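Side-chain contacts in SxtG (Microseira wollei, PDB 6U1R), which is an amidinotransferase of the saxitoxin biosynthetic pathway that probably moves an amidino group by way of an amidino-cysteine intermediate: residues N94-I99 against R330-K335; M270-G275 against D297-P302; P339-L344 against P351-F356. One frame throughout, in Å; residues are numbered along the deposited sequence.

Contact 1 of 3, residues N94-I99 against R330-K335; sequences NEFIHI and RVIVEK
I332 pushes its CD1 methyl between F96 and I99, which lie one helical turn apart. The methyl meets the F96 ring at its edge, near the ring plane, with I332 CD1 3.6 Å from F96 CE1. I332 CG2 lies 4.0 Å from F96 CE1. I332 CD1 is 4.1 Å from I99 CG2, a looser touch in which the two isoleucines run past each other in opposite directions. F96 gets there because its CG is anti to the backbone N (chi1 173°), which swings the ring from the helix towards the strand. Further out, the ring also meets those of F366 and F356, and the backbone NH of F356 is bound by the carboxylate of E334, so a polar residue of the same strand helps to place an aromatic neighbour of F96. I332 itself is fixed by backbone bonding to L324, while V331 and V333 alternate to the other side of the strand, against helix 338-346. Phenylalanine and isoleucine suit this buried seam between helix 83-102 and strand 330-334: the contact is purely apolar, held by dispersion and the exclusion of water, and depends on shape rather than on any directional bond.

Contact 2 of 3, residues M270-G275 against D297-P302; sequences MPLAPG and DILVAP
The peptide carbonyl of G275 and the carboxylate of D297 are the flat groups here. D297 N gives its hydrogen to G275 O at 2.9 Å. The bond is fairly straight at 156°, but the nitrogen stands 39° out of the carbonyl plane and so approaches from above it. D297 CB comes to 3.4 Å from G275 O, whereas D297 OD2 stays 4.2 Å from G275 O. D297 is exposed, a place where an acid can be solvated, and its side chain also touches K276. G275 has a positive phi, a conformation that a residue without a side chain enters easily, and it turns the chain here between strands 269-273 and 276-279. Deeper in, L272 CD1 and L299 CD1 meet at 4.3 Å, a light methyl contact that spans the intervening strand; both branched side chains are buried, and L272 leans on L344 of helix 338-346 as well. Strand 297-300 continues the pairing through D297 and L299, each bonded to I277. L272 and A273 both face K276, which makes a classic beta bulge next to the turn. The whole is a beta-bulged hairpin, strands 269-273 and 276-279, extended by the parallel outer strand 297-300 into a mixed three-stranded sheet, probably part of one blade of the α/β propeller of the amidinotransferase family.

Contact 3 of 3, residues P339-L344 against P351-F356; sequences PMIKAL and PIVCSF
Helix 339-344 runs nearly antiparallel to strand 351-354, at 164° between their directions, with the axes 9.3 Å apart at closest approach and I341 and P351 nearest in the backbone. The P351 ring packs on the helix between two residues one turn apart: P351 CG lies 3.8 Å from the backbone oxygen I341 O and 4.0 Å from L344 CB. P351 CB lies 4.3 Å from I341 CG2, so the pyrrolidine is touched by both residues of that helix face. A compact, rigid ring suits a place where a strand residue must lie close against the helix backbone at I341 O, and proline costs little in this strand because I352 and C354 make the backbone bonds to strand 330-334. The arrangement belongs to a beta-alpha-beta crossover: strand 330-334 leads into helix 338-346, which returns the chain to the parallel strand 350-354, and the helix packs back over the sheet it connects. Along that last strand the side chains alternate, P351 and V353 touching helix 338-346 while I352 and C354 reach I99 of helix 83-102 on the other face. I341 also reaches V353, the next residue on the helix-facing side of the strand. Its CG1 sits beside the backbone N (chi1 -67°) and chi2 is extended, which carries I341 CD1 beyond the helix to V353 CG2 at 3.7 Å, where the two side chains cross at about a right angle. Branched aliphatics suit both positions because each offers a methyl to the other. V353 is exposed, and this methyl pair forms the outer border of the contact, whereas L344 is buried and also packs on V331.

In the fold
Contacts 1 and 3 share one sheet, and their centres are 10 Å apart. Strands 330-334 and 350-354 are neighbours in it, joined for example by a probable hydrogen bond from I352 N to V331 O (2.7 Å). Helix 83-102 packs on one face (I332, I352, C354) and helix 338-346 on the other (V331, V333, P351). Contact 2 belongs to a second sheet, its centre 15 Å from that of contact 3; helix 338-346 reaches across, with L344 CD2 3.9 Å from L272 CD1. Contact 1 comes nearest to catalysis: the F96 side chain lies about 9 Å from that of C368, the predicted amidino-cysteine residue. Contact 2, a sheet pairing, and contact 3, apolar helix-strand packing, lie away from the predicted active-site residues.

Contact 1 of 3, residues N94-I99 against R330-K335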
loop_
_atom_site.group_PDB
_atom_site.type_symbol
_atom_site.label_atom_id
_atom_site.label_comp_id
_atom_site.label_asym_id
_atom_site.label_seq_id
_atom_site.Cartn_x
_atom_site.Cartn_y
_atom_site.Cartn_z
ATOM N N ASN A 94 -21.762 -16.255 -15.886
ATOM C CA ASN A 94 -21.794 -17.687 -15.602
ATOM C C ASN A 94 -21.396 -18.515 -16.821
ATOM O O ASN A 94 -20.692 -19.523 -16.687
ATOM C CB ASN A 94 -23.185 -18.078 -15.098
ATOM C CG ASN A 94 -23.383 -17.705 -13.643
ATOM O OD1 ASN A 94 -22.413 -17.573 -12.905
ATOM N ND2 ASN A 94 -24.638 -17.541 -13.220
ATOM N N GLU A 95 -21.833 -18.114 -18.013
ATOM C CA GLU A 95 -21.441 -18.851 -19.213
ATOM C C GLU A 95 -19.943 -18.696 -19.494
ATOM O O GLU A 95 -19.280 -19.659 -19.892
ATOM C CB GLU A 95 -22.268 -18.391 -20.412
ATOM C CG GLU A 95 -21.937 -19.151 -21.700
ATOM C CD GLU A 95 -21.946 -20.677 -21.521
ATOM O OE1 GLU A 95 -22.887 -21.210 -20.883
ATOM O OE2 GLU A 95 -20.995 -21.340 -21.999
ATOM N N PHE A 96 -19.407 -17.488 -19.314
ATOM C CA PHE A 96 -17.967 -17.256 -19.432
ATOM C C PHE A 96 -17.188 -18.173 -18.489
ATOM O O PHE A 96 -16.216 -18.821 -18.888
ATOM C CB PHE A 96 -17.695 -15.766 -19.152
ATOM C CG PHE A 96 -16.241 -15.387 -19.070
ATOM C CD1 PHE A 96 -15.339 -15.808 -20.018
ATOM C CD2 PHE A 96 -15.801 -14.533 -18.069
ATOM C CE1 PHE A 96 -14.007 -15.428 -19.955
ATOM C CE2 PHE A 96 -14.461 -14.138 -17.994
ATOM C CZ PHE A 96 -13.558 -14.587 -18.952
ATOM N N ILE A 97 -17.628 -18.273 -17.233
ATOM C CA ILE A 97 -16.971 -19.160 -16.285
ATOM C C ILE A 97 -17.090 -20.620 -16.734
ATOM O O ILE A 97 -16.119 -21.389 -16.646
ATOM C CB ILE A 97 -17.555 -18.937 -14.878
ATOM C CG1 ILE A 97 -17.100 -17.570 -14.343
ATOM C CG2 ILE A 97 -17.148 -20.061 -13.937
ATOM C CD1 ILE A 97 -17.888 -17.061 -13.140
ATOM N N HIS A 98 -18.265 -21.017 -17.246
ATOM C CA HIS A 98 -18.431 -22.386 -17.739
ATOM C C HIS A 98 -17.420 -22.697 -18.848
ATOM O O HIS A 98 -16.831 -23.784 -18.879
ATOM C CB HIS A 98 -19.856 -22.611 -18.253
ATOM C CG HIS A 98 -20.863 -22.986 -17.198
ATOM N ND1 HIS A 98 -20.575 -23.804 -16.128
ATOM C CD2 HIS A 98 -22.177 -22.672 -17.083
ATOM C CE1 HIS A 98 -21.659 -23.961 -15.385
ATOM N NE2 HIS A 98 -22.645 -23.284 -15.943
ATOM N N ILE A 99 -17.205 -21.754 -19.766
ATOM C CA ILE A 99 -16.188 -21.934 -20.807
ATOM C C ILE A 99 -14.804 -22.110 -20.192
ATOM O O ILE A 99 -14.050 -23.023 -20.559
ATOM C CB ILE A 99 -16.217 -20.753 -21.794
ATOM C CG1 ILE A 99 -17.555 -20.752 -22.558
ATOM C CG2 ILE A 99 -15.026 -20.839 -22.750
ATOM C CD1 ILE A 99 -17.754 -19.582 -23.529
ATOM N N ARG A 330 -5.493 -20.378 -27.889
ATOM C CA ARG A 330 -6.907 -20.252 -27.570
ATOM C C ARG A 330 -7.194 -18.877 -26.975
ATOM O O ARG A 330 -6.531 -18.461 -26.017
ATOM C CB ARG A 330 -7.329 -21.335 -26.578
ATOM C CG ARG A 330 -7.361 -22.774 -27.154
ATOM C CD ARG A 330 -7.684 -23.794 -26.049
ATOM N NE ARG A 330 -6.626 -23.857 -25.042
ATOM C CZ ARG A 330 -6.763 -24.309 -23.791
ATOM N NH1 ARG A 330 -7.936 -24.730 -23.344
ATOM N NH2 ARG A 330 -5.715 -24.323 -22.969
ATOM N N VAL A 331 -8.182 -18.191 -27.535
ATOM C CA VAL A 331 -8.504 -16.810 -27.165
ATOM C C VAL A 331 -10.017 -16.656 -27.049
ATOM O O VAL A 331 -10.756 -17.021 -27.968
ATOM C CB VAL A 331 -7.918 -15.804 -28.187
ATOM C CG1 VAL A 331 -8.307 -16.143 -29.615
ATOM C CG2 VAL A 331 -8.327 -14.374 -27.835
ATOM N N ILE A 332 -10.486 -16.124 -25.907
ATOM C CA ILE A 332 -11.903 -15.851 -25.708
ATOM C C ILE A 332 -12.194 -14.469 -26.276
ATOM O O ILE A 332 -11.483 -13.494 -25.974
ATOM C CB ILE A 332 -12.292 -15.962 -24.220
ATOM C CG1 ILE A 332 -12.171 -17.433 -23.762
ATOM C CG2 ILE A 332 -13.717 -15.463 -23.986
ATOM C CD1 ILE A 332 -12.396 -17.664 -22.309
ATOM N N VAL A 333 -13.241 -14.382 -27.094
ATOM C CA VAL A 333 -13.585 -13.171 -27.832
ATOM C C VAL A 333 -15.104 -13.112 -27.921
ATOM O O VAL A 333 -15.790 -14.141 -27.883
ATOM C CB VAL A 333 -12.894 -13.174 -29.217
ATOM C CG1 VAL A 333 -13.121 -14.471 -29.903
ATOM C CG2 VAL A 333 -13.347 -12.017 -30.102
ATOM N N GLU A 334 -15.635 -11.895 -28.008
ATOM C CA GLU A 334 -17.070 -11.684 -27.864
ATOM C C GLU A 334 -17.821 -11.964 -29.169
ATOM O O GLU A 334 -17.371 -11.612 -30.263
ATOM C CB GLU A 334 -17.341 -10.257 -27.391
ATOM C CG GLU A 334 -18.639 -10.096 -26.581
ATOM C CD GLU A 334 -19.906 -10.095 -27.439
ATOM O OE1 GLU A 334 -19.879 -9.553 -28.569
ATOM O OE2 GLU A 334 -20.948 -10.615 -26.970
ATOM N N LYS A 335 -19.013 -12.547 -29.019
ATOM C CA LYS A 335 -19.741 -13.148 -30.134
ATOM C C LYS A 335 -20.094 -12.145 -31.228
ATOM O O LYS A 335 -20.103 -12.499 -32.416
ATOM C CB LYS A 335 -21.002 -13.826 -29.591
ATOM C CG LYS A 335 -21.930 -14.390 -30.659
ATOM C CD LYS A 335 -22.835 -15.488 -30.084
ATOM C CE LYS A 335 -23.782 -16.064 -31.138
ATOM N NZ LYS A 335 -25.158 -16.301 -30.590
#

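Contact 2 of 3, residues M270-G275 against D297-P302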
loop_
_atom_site.group_PDB
_atom_site.type_symbol
_atom_site.label_atom_id
_atom_site.label_comp_id
_atom_site.label_asym_id
_atom_site.label_seq_id
_atom_site.Cartn_x
_atom_site.Cartn_y
_atom_site.Cartn_z
ATOM N N MET A 270 -2.548 -5.098 -26.907
ATOM C CA MET A 270 -2.819 -6.409 -26.314
ATOM C C MET A 270 -1.850 -7.470 -26.832
ATOM O O MET A 270 -2.045 -8.026 -27.928
ATOM C CB MET A 270 -4.259 -6.817 -26.569
ATOM C CG MET A 270 -5.225 -5.966 -25.726
ATOM S SD MET A 270 -5.028 -6.372 -23.983
ATOM C CE MET A 270 -6.212 -7.738 -23.849
ATOM N N PRO A 271 -0.821 -7.799 -26.059
ATOM C CA PRO A 271 0.020 -8.958 -26.391
ATOM C C PRO A 271 -0.818 -10.226 -26.403
ATOM O O PRO A 271 -1.562 -10.503 -25.460
ATOM C CB PRO A 271 1.062 -8.978 -25.260
ATOM C CG PRO A 271 1.004 -7.594 -24.657
ATOM C CD PRO A 271 -0.399 -7.136 -24.817
ATOM N N LEU A 272 -0.690 -11.011 -27.472
ATOM C CA LEU A 272 -1.434 -12.265 -27.578
ATOM C C LEU A 272 -0.570 -13.511 -27.437
ATOM O O LEU A 272 -1.063 -14.523 -26.953
ATOM C CB LEU A 272 -2.175 -12.346 -28.917
ATOM C CG LEU A 272 -3.160 -11.209 -29.212
ATOM C CD1 LEU A 272 -3.880 -11.468 -30.525
ATOM C CD2 LEU A 272 -4.153 -11.030 -28.077
ATOM N N ALA A 273 0.693 -13.439 -27.829
ATOM C CA ALA A 273 1.625 -14.557 -27.836
ATOM C C ALA A 273 3.012 -14.007 -28.124
ATOM O O ALA A 273 3.143 -12.888 -28.611
ATOM C CB ALA A 273 1.244 -15.603 -28.897
ATOM N N PRO A 274 4.067 -14.776 -27.826
ATOM C CA PRO A 274 5.410 -14.326 -28.203
ATOM C C PRO A 274 5.464 -13.932 -29.670
ATOM O O PRO A 274 5.065 -14.703 -30.544
ATOM C CB PRO A 274 6.293 -15.542 -27.881
ATOM C CG PRO A 274 5.554 -16.227 -26.776
ATOM C CD PRO A 274 4.093 -16.082 -27.147
ATOM N N GLY A 275 5.907 -12.704 -29.936
ATOM C CA GLY A 275 6.011 -12.154 -31.273
ATOM C C GLY A 275 4.723 -11.626 -31.887
ATOM O O GLY A 275 4.740 -11.266 -33.071
ATOM N N ASP A 297 5.469 -9.025 -34.683
ATOM C CA ASP A 297 4.412 -8.775 -35.660
ATOM C C ASP A 297 3.326 -7.913 -35.023
ATOM O O ASP A 297 2.728 -8.296 -34.009
ATOM C CB ASP A 297 3.797 -10.079 -36.161
ATOM C CG ASP A 297 4.749 -10.882 -37.054
ATOM O OD1 ASP A 297 5.641 -10.272 -37.679
ATOM O OD2 ASP A 297 4.598 -12.119 -37.134
ATOM N N ILE A 298 3.054 -6.771 -35.641
ATOM C CA ILE A 298 1.997 -5.874 -35.202
ATOM C C ILE A 298 0.723 -6.277 -35.935
ATOM O O ILE A 298 0.631 -6.179 -37.166
ATOM C CB ILE A 298 2.378 -4.413 -35.452
ATOM C CG1 ILE A 298 3.563 -4.053 -34.535
ATOM C CG2 ILE A 298 1.186 -3.495 -35.222
ATOM C CD1 ILE A 298 4.100 -2.675 -34.748
ATOM N N LEU A 299 -0.239 -6.786 -35.176
ATOM C CA LEU A 299 -1.525 -7.229 -35.701
ATOM C C LEU A 299 -2.518 -6.087 -35.519
ATOM O O LEU A 299 -2.944 -5.807 -34.393
ATOM C CB LEU A 299 -1.995 -8.491 -34.977
ATOM C CG LEU A 299 -0.974 -9.631 -34.874
ATOM C CD1 LEU A 299 -1.597 -10.791 -34.117
ATOM C CD2 LEU A 299 -0.503 -10.077 -36.237
ATOM N N VAL A 300 -2.888 -5.417 -36.617
ATOM C CA VAL A 300 -3.772 -4.255 -36.524
ATOM C C VAL A 300 -5.220 -4.736 -36.461
ATOM O O VAL A 300 -5.699 -5.443 -37.357
ATOM C CB VAL A 300 -3.555 -3.288 -37.700
ATOM C CG1 VAL A 300 -4.471 -2.051 -37.568
ATOM C CG2 VAL A 300 -2.094 -2.846 -37.798
ATOM N N ALA A 301 -5.923 -4.353 -35.395
ATOM C CA ALA A 301 -7.277 -4.826 -35.188
ATOM C C ALA A 301 -8.180 -4.385 -36.338
ATOM O O ALA A 301 -8.051 -3.259 -36.834
ATOM C CB ALA A 301 -7.846 -4.288 -33.871
ATOM N N PRO A 302 -9.113 -5.232 -36.767
ATOM C CA PRO A 302 -10.133 -4.786 -37.718
ATOM C C PRO A 302 -11.112 -3.840 -37.051
ATOM O O PRO A 302 -11.232 -3.792 -35.827
ATOM C CB PRO A 302 -10.810 -6.098 -38.139
ATOM C CG PRO A 302 -10.724 -6.944 -36.908
ATOM C CD PRO A 302 -9.372 -6.607 -36.300
#

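Contact 3 of 3, residues P339-L344 against P351-F356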
loop_
_atom_site.group_PDB
_atom_site.type_symbol
_atom_site.label_atom_id
_atom_site.label_comp_id
_atom_site.label_asym_id
_atom_site.label_seq_id
_atom_site.Cartn_x
_atom_site.Cartn_y
_atom_site.Cartn_z
ATOM N N PRO A 339 -15.669 -9.267 -37.005
ATOM C CA PRO A 339 -14.376 -8.976 -37.641
ATOM C C PRO A 339 -13.185 -9.436 -36.813
ATOM O O PRO A 339 -12.241 -10.030 -37.363
ATOM C CB PRO A 339 -14.415 -7.449 -37.821
ATOM C CG PRO A 339 -15.901 -7.132 -37.914
ATOM C CD PRO A 339 -16.531 -8.072 -36.927
ATOM N N MET A 340 -13.203 -9.204 -35.494
ATOM C CA MET A 340 -12.114 -9.697 -34.655
ATOM C C MET A 340 -11.998 -11.215 -34.727
ATOM O O MET A 340 -10.884 -11.743 -34.784
ATOM C CB MET A 340 -12.302 -9.256 -33.203
ATOM C CG MET A 340 -11.121 -9.599 -32.299
ATOM S SD MET A 340 -9.603 -8.686 -32.718
ATOM C CE MET A 340 -10.039 -7.079 -32.152
ATOM N N ILE A 341 -13.130 -11.934 -34.677
ATOM C CA ILE A 341 -13.097 -13.399 -34.727
ATOM C C ILE A 341 -12.411 -13.866 -36.009
ATOM O O ILE A 341 -11.540 -14.748 -35.987
ATOM C CB ILE A 341 -14.523 -13.976 -34.602
ATOM C CG1 ILE A 341 -15.072 -13.689 -33.203
ATOM C CG2 ILE A 341 -14.544 -15.499 -34.865
ATOM C CD1 ILE A 341 -16.577 -13.817 -33.098
ATOM N N LYS A 342 -12.777 -13.259 -37.141
ATOM C CA LYS A 342 -12.181 -13.656 -38.415
ATOM C C LYS A 342 -10.692 -13.329 -38.464
ATOM O O LYS A 342 -9.883 -14.150 -38.916
ATOM C CB LYS A 342 -12.905 -12.970 -39.577
ATOM C CG LYS A 342 -12.241 -13.287 -40.933
ATOM C CD LYS A 342 -12.968 -12.670 -42.096
ATOM C CE LYS A 342 -12.168 -12.912 -43.379
ATOM N NZ LYS A 342 -12.682 -12.068 -44.499
ATOM N N ALA A 343 -10.306 -12.132 -38.008
ATOM C CA ALA A 343 -8.894 -11.761 -38.027
ATOM C C ALA A 343 -8.066 -12.682 -37.140
ATOM O O ALA A 343 -6.975 -13.125 -37.529
ATOM C CB ALA A 343 -8.732 -10.306 -37.597
ATOM N N LEU A 344 -8.570 -12.987 -35.943
ATOM C CA LEU A 344 -7.853 -13.902 -35.062
ATOM C C LEU A 344 -7.636 -15.259 -35.725
ATOM O O LEU A 344 -6.539 -15.821 -35.647
ATOM C CB LEU A 344 -8.611 -14.057 -33.752
ATOM C CG LEU A 344 -8.538 -12.807 -32.864
ATOM C CD1 LEU A 344 -9.516 -12.926 -31.728
ATOM C CD2 LEU A 344 -7.096 -12.603 -32.333
ATOM N N PRO A 351 -10.248 -18.925 -31.832
ATOM C CA PRO A 351 -11.207 -18.169 -31.020
ATOM C C PRO A 351 -12.231 -19.082 -30.363
ATOM O O PRO A 351 -12.702 -20.060 -30.955
ATOM C CB PRO A 351 -11.872 -17.223 -32.031
ATOM C CG PRO A 351 -11.002 -17.240 -33.218
ATOM C CD PRO A 351 -10.333 -18.566 -33.255
ATOM N N ILE A 352 -12.546 -18.767 -29.112
ATOM C CA ILE A 352 -13.643 -19.384 -28.384
ATOM C C ILE A 352 -14.625 -18.264 -28.085
ATOM O O ILE A 352 -14.283 -17.306 -27.381
ATOM C CB ILE A 352 -13.156 -20.077 -27.103
ATOM C CG1 ILE A 352 -12.105 -21.135 -27.455
ATOM C CG2 ILE A 352 -14.336 -20.691 -26.366
ATOM C CD1 ILE A 352 -11.238 -21.571 -26.306
ATOM N N VAL A 353 -15.810 -18.350 -28.664
ATOM C CA VAL A 353 -16.744 -17.235 -28.677
ATOM C C VAL A 353 -17.617 -17.284 -27.434
ATOM O O VAL A 353 -17.995 -18.357 -26.959
ATOM C CB VAL A 353 -17.590 -17.268 -29.964
ATOM C CG1 VAL A 353 -18.661 -16.241 -29.898
ATOM C CG2 VAL A 353 -16.694 -17.003 -31.182
ATOM N N CYS A 354 -17.957 -16.100 -26.911
ATOM C CA CYS A 354 -18.798 -15.977 -25.723
ATOM C C CYS A 354 -19.613 -14.688 -25.798
ATOM O O CYS A 354 -19.054 -13.634 -26.114
ATOM C CB CYS A 354 -17.919 -15.987 -24.456
ATOM S SG CYS A 354 -18.854 -15.988 -22.879
ATOM N N SER A 355 -20.914 -14.751 -25.484
ATOM C CA SER A 355 -21.736 -13.546 -25.370
ATOM C C SER A 355 -21.420 -12.835 -24.057
ATOM O O SER A 355 -21.411 -13.459 -22.988
ATOM C CB SER A 355 -23.231 -13.878 -25.423
ATOM O OG SER A 355 -23.583 -14.484 -26.654
ATOM N N PHE A 356 -21.156 -11.528 -24.136
ATOM C CA PHE A 356 -20.628 -10.808 -22.982
ATOM C C PHE A 356 -20.885 -9.305 -23.033
ATOM O O PHE A 356 -20.362 -8.573 -22.187
ATOM C CB PHE A 356 -19.121 -11.084 -22.853
ATOM C CG PHE A 356 -18.612 -11.086 -21.420
ATOM C CD1 PHE A 356 -19.138 -11.958 -20.485
ATOM C CD2 PHE A 356 -17.599 -10.229 -21.016
ATOM C CE1 PHE A 356 -18.665 -11.986 -19.175
ATOM C CE2 PHE A 356 -17.117 -10.249 -19.713
ATOM C CZ PHE A 356 -17.666 -11.132 -18.787
#